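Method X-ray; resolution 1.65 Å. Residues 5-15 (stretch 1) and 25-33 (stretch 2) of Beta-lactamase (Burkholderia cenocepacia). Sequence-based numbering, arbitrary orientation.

Stretch 1, residues 5-15: DLRDTVTRQIA
Stretch 2, residues 25-33: GMAIGIVAD

Residues 5-15 form a segment of a longer α-helix, and residues 25-32 form a β-strand that ends at Ala-32; the following Asp-33, phi/psi 58/44°, leaves the extended conformation. The helix packs across the strand with its axis 10.7 Å away at closest approach, and the N-to-C directions diverge by 136°, nearer antiparallel than parallel. In this arrangement the nearest CA pairs are: Leu-6 CA 8.8 Å from Ile-30 CA, Val-10 CA 8.0 Å from Ile-28 CA, and Ile-14 CA 8.1 Å from Met-26 CA.

Within the helix, backbone hydrogen bonds link successive turns. Typical i to i+4 links are Val-10 N to Leu-6 O (3.1 Å) and Ile-14 N to Val-10 O (2.9 Å), with helical phi/psi such as -64/-45° at Leu-6. This periodicity puts Leu-6, Val-10 and Ile-14 on one face. The strand alternates instead: Met-26, Ile-28, Ile-30 and Ala-32 direct their CA-to-CB bonds toward the helix, while those of Ala-27 and Val-31 point away. Its phi/psi values run from -155/156° at Gly-25 to -122/105° at Ala-32.

No hydrogen bond crosses between the stretches; their direct contact is apolar packing, burying 305 Å² over both sides. Ile-14 contributes the most covered area, 65 Å². With chi1 and chi2 both m, it places CG2 3.5 Å from SE of Met-26, a selenomethionine (m, t, p), and CG1 3.8 Å from CD1 of Ile-28. The long, unbranched Met-26 side chain carries SE about 4.2 Å from its own CA and up to Ile-14. Val-10, chi1 t, straddles two strand residues: its CG1 is 3.9 Å from Ile-28 CG1, and its CG2 is 4.1 Å from Ile-30 CG1. Its two short methyl branches reach different strand residues, so a compact side chain serves both contacts. Leu-6 (t, p) extends CD2 to 3.9 Å from Ile-30 CG2 and 4.4 Å from Ala-32 CB. Ile-28 and Ile-30 are both m, m; β-branched residues suit an extended backbone and offer broad apolar surfaces. Ala-32 adds only a methyl at the margin.

Apart from Ala-15, the helix residues that do not touch the strand are polar or charged. Thr-9 and Thr-11, both chi1 m, fold their hydroxyls back onto the helix: Thr-9 OG1 donates to Asp-5 O at 2.9 Å and Thr-11 OG1 to Arg-7 O at 2.7 Å. Asp-5, Asp-8 and Arg-12 are exposed, so their charged groups suit the solvent-facing side and take no part in the contact.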

# COMPACT_ATOMS: atom_id res chain seq x y z
N ASP A 5 28.35 -6.35 2.96
CA ASP A 5 27.70 -7.63 2.73
C ASP A 5 26.23 -7.45 2.39
O ASP A 5 25.70 -8.12 1.50
CB ASP A 5 27.86 -8.53 3.96
CG ASP A 5 29.28 -8.97 4.17
OD1 ASP A 5 29.69 -9.97 3.53
OD2 ASP A 5 29.99 -8.32 4.96
N LEU A 6 25.56 -6.55 3.11
CA LEU A 6 24.15 -6.32 2.87
C LEU A 6 23.91 -5.78 1.46
O LEU A 6 23.02 -6.26 0.75
CB LEU A 6 23.59 -5.38 3.92
CG LEU A 6 22.10 -5.09 3.78
CD1 LEU A 6 21.32 -6.39 3.61
CD2 LEU A 6 21.62 -4.32 4.99
N ARG A 7 24.71 -4.80 1.04
CA ARG A 7 24.51 -4.25 -0.29
C ARG A 7 24.77 -5.30 -1.36
O ARG A 7 24.04 -5.38 -2.35
CB ARG A 7 25.39 -3.01 -0.51
CG ARG A 7 24.83 -2.09 -1.59
CD ARG A 7 25.79 -1.01 -2.07
NE ARG A 7 25.46 -0.60 -3.44
CZ ARG A 7 24.67 0.42 -3.77
NH1 ARG A 7 24.43 0.70 -5.04
NH2 ARG A 7 24.14 1.18 -2.82
N ASP A 8 25.81 -6.12 -1.17
CA ASP A 8 26.09 -7.18 -2.13
C ASP A 8 24.90 -8.13 -2.24
O ASP A 8 24.54 -8.55 -3.35
CB ASP A 8 27.34 -7.96 -1.73
CG ASP A 8 28.56 -7.08 -1.60
OD1 ASP A 8 28.50 -5.91 -2.05
OD2 ASP A 8 29.58 -7.55 -1.06
N THR A 9 24.29 -8.48 -1.11
CA THR A 9 23.13 -9.36 -1.13
C THR A 9 22.00 -8.76 -1.96
O THR A 9 21.38 -9.45 -2.78
CB THR A 9 22.65 -9.64 0.29
OG1 THR A 9 23.72 -10.20 1.06
CG2 THR A 9 21.49 -10.61 0.27
N VAL A 10 21.72 -7.47 -1.76
CA VAL A 10 20.67 -6.82 -2.54
C VAL A 10 21.07 -6.77 -4.00
O VAL A 10 20.30 -7.17 -4.89
CB VAL A 10 20.39 -5.41 -1.98
CG1 VAL A 10 19.56 -4.61 -2.96
CG2 VAL A 10 19.67 -5.52 -0.65
N THR A 11 22.29 -6.31 -4.28
CA THR A 11 22.73 -6.11 -5.66
C THR A 11 22.59 -7.37 -6.48
O THR A 11 22.16 -7.32 -7.64
CB THR A 11 24.18 -5.62 -5.67
OG1 THR A 11 24.29 -4.42 -4.89
CG2 THR A 11 24.62 -5.33 -7.10
N ARG A 12 22.92 -8.53 -5.90
CA ARG A 12 22.84 -9.78 -6.64
C ARG A 12 21.42 -10.10 -7.08
O ARG A 12 21.24 -10.88 -8.02
CB ARG A 12 23.41 -10.93 -5.81
CG ARG A 12 24.88 -10.76 -5.48
CD ARG A 12 25.50 -12.06 -4.96
NE ARG A 12 26.28 -11.83 -3.75
CZ ARG A 12 25.81 -12.04 -2.52
NH1 ARG A 12 24.58 -12.50 -2.34
NH2 ARG A 12 26.59 -11.80 -1.46
N GLN A 13 20.41 -9.51 -6.44
CA GLN A 13 19.04 -9.68 -6.89
C GLN A 13 18.60 -8.55 -7.81
O GLN A 13 17.96 -8.79 -8.84
CB GLN A 13 18.09 -9.74 -5.69
CG GLN A 13 18.43 -10.81 -4.68
CD GLN A 13 18.30 -12.20 -5.26
OE1 GLN A 13 17.36 -12.49 -6.00
NE2 GLN A 13 19.25 -13.06 -4.92
N ILE A 14 18.96 -7.31 -7.47
CA ILE A 14 18.37 -6.15 -8.13
C ILE A 14 19.03 -5.88 -9.48
O ILE A 14 18.35 -5.51 -10.44
CB ILE A 14 18.47 -4.94 -7.19
CG1 ILE A 14 17.59 -5.17 -5.96
CG2 ILE A 14 18.07 -3.68 -7.90
CD1 ILE A 14 16.22 -5.70 -6.28
N ALA A 15 20.34 -6.07 -9.56
CA ALA A 15 21.04 -5.81 -10.82
C ALA A 15 20.51 -6.65 -11.98
O ALA A 15 20.23 -6.07 -13.04
CB ALA A 15 22.55 -6.01 -10.62
N GLY A 25 16.08 2.75 -12.74
CA GLY A 25 16.51 2.97 -11.37
C GLY A 25 15.64 2.24 -10.38
O GLY A 25 14.47 1.91 -10.65
N MSE A 26 16.22 1.98 -9.22
CA MSE A 26 15.52 1.40 -8.09
C MSE A 26 16.08 1.95 -6.79
O MSE A 26 17.25 2.27 -6.70
CB MSE A 26 15.63 -0.13 -8.07
CG MSE A 26 15.01 -0.82 -9.25
SE MSE A 26 14.82 -2.70 -8.87
CE MSE A 26 13.48 -2.60 -7.45
N ALA A 27 15.23 2.04 -5.78
CA ALA A 27 15.67 2.34 -4.43
C ALA A 27 15.19 1.21 -3.53
O ALA A 27 14.02 0.83 -3.59
CB ALA A 27 15.13 3.69 -3.95
N ILE A 28 16.11 0.67 -2.73
CA ILE A 28 15.85 -0.50 -1.90
C ILE A 28 16.06 -0.09 -0.45
O ILE A 28 17.14 0.39 -0.09
CB ILE A 28 16.76 -1.68 -2.25
CG1 ILE A 28 16.90 -1.85 -3.77
CG2 ILE A 28 16.27 -2.94 -1.56
CD1 ILE A 28 15.62 -2.21 -4.49
N GLY A 29 15.05 -0.30 0.38
CA GLY A 29 15.15 -0.08 1.82
C GLY A 29 15.15 -1.42 2.53
O GLY A 29 14.35 -2.30 2.20
N ILE A 30 16.05 -1.57 3.50
CA ILE A 30 16.20 -2.79 4.28
C ILE A 30 16.21 -2.44 5.76
O ILE A 30 16.95 -1.55 6.19
CB ILE A 30 17.49 -3.56 3.92
CG1 ILE A 30 17.41 -4.15 2.51
CG2 ILE A 30 17.78 -4.64 4.95
CD1 ILE A 30 16.39 -5.22 2.34
N VAL A 31 15.39 -3.14 6.55
CA VAL A 31 15.52 -3.18 8.00
C VAL A 31 16.16 -4.51 8.35
O VAL A 31 15.59 -5.57 8.08
CB VAL A 31 14.16 -3.03 8.70
CG1 VAL A 31 14.30 -3.25 10.19
CG2 VAL A 31 13.56 -1.68 8.43
N ALA A 32 17.36 -4.46 8.92
CA ALA A 32 18.10 -5.66 9.29
C ALA A 32 18.35 -5.56 10.79
O ALA A 32 19.19 -4.77 11.23
CB ALA A 32 19.40 -5.76 8.51
N ASP A 33 17.59 -6.35 11.56
CA ASP A 33 17.62 -6.29 13.02
C ASP A 33 17.28 -4.89 13.53
O ASP A 33 17.92 -4.37 14.44
CB ASP A 33 18.97 -6.77 13.56
CG ASP A 33 18.92 -7.16 15.02
OD1 ASP A 33 18.09 -8.03 15.38
OD2 ASP A 33 19.71 -6.60 15.82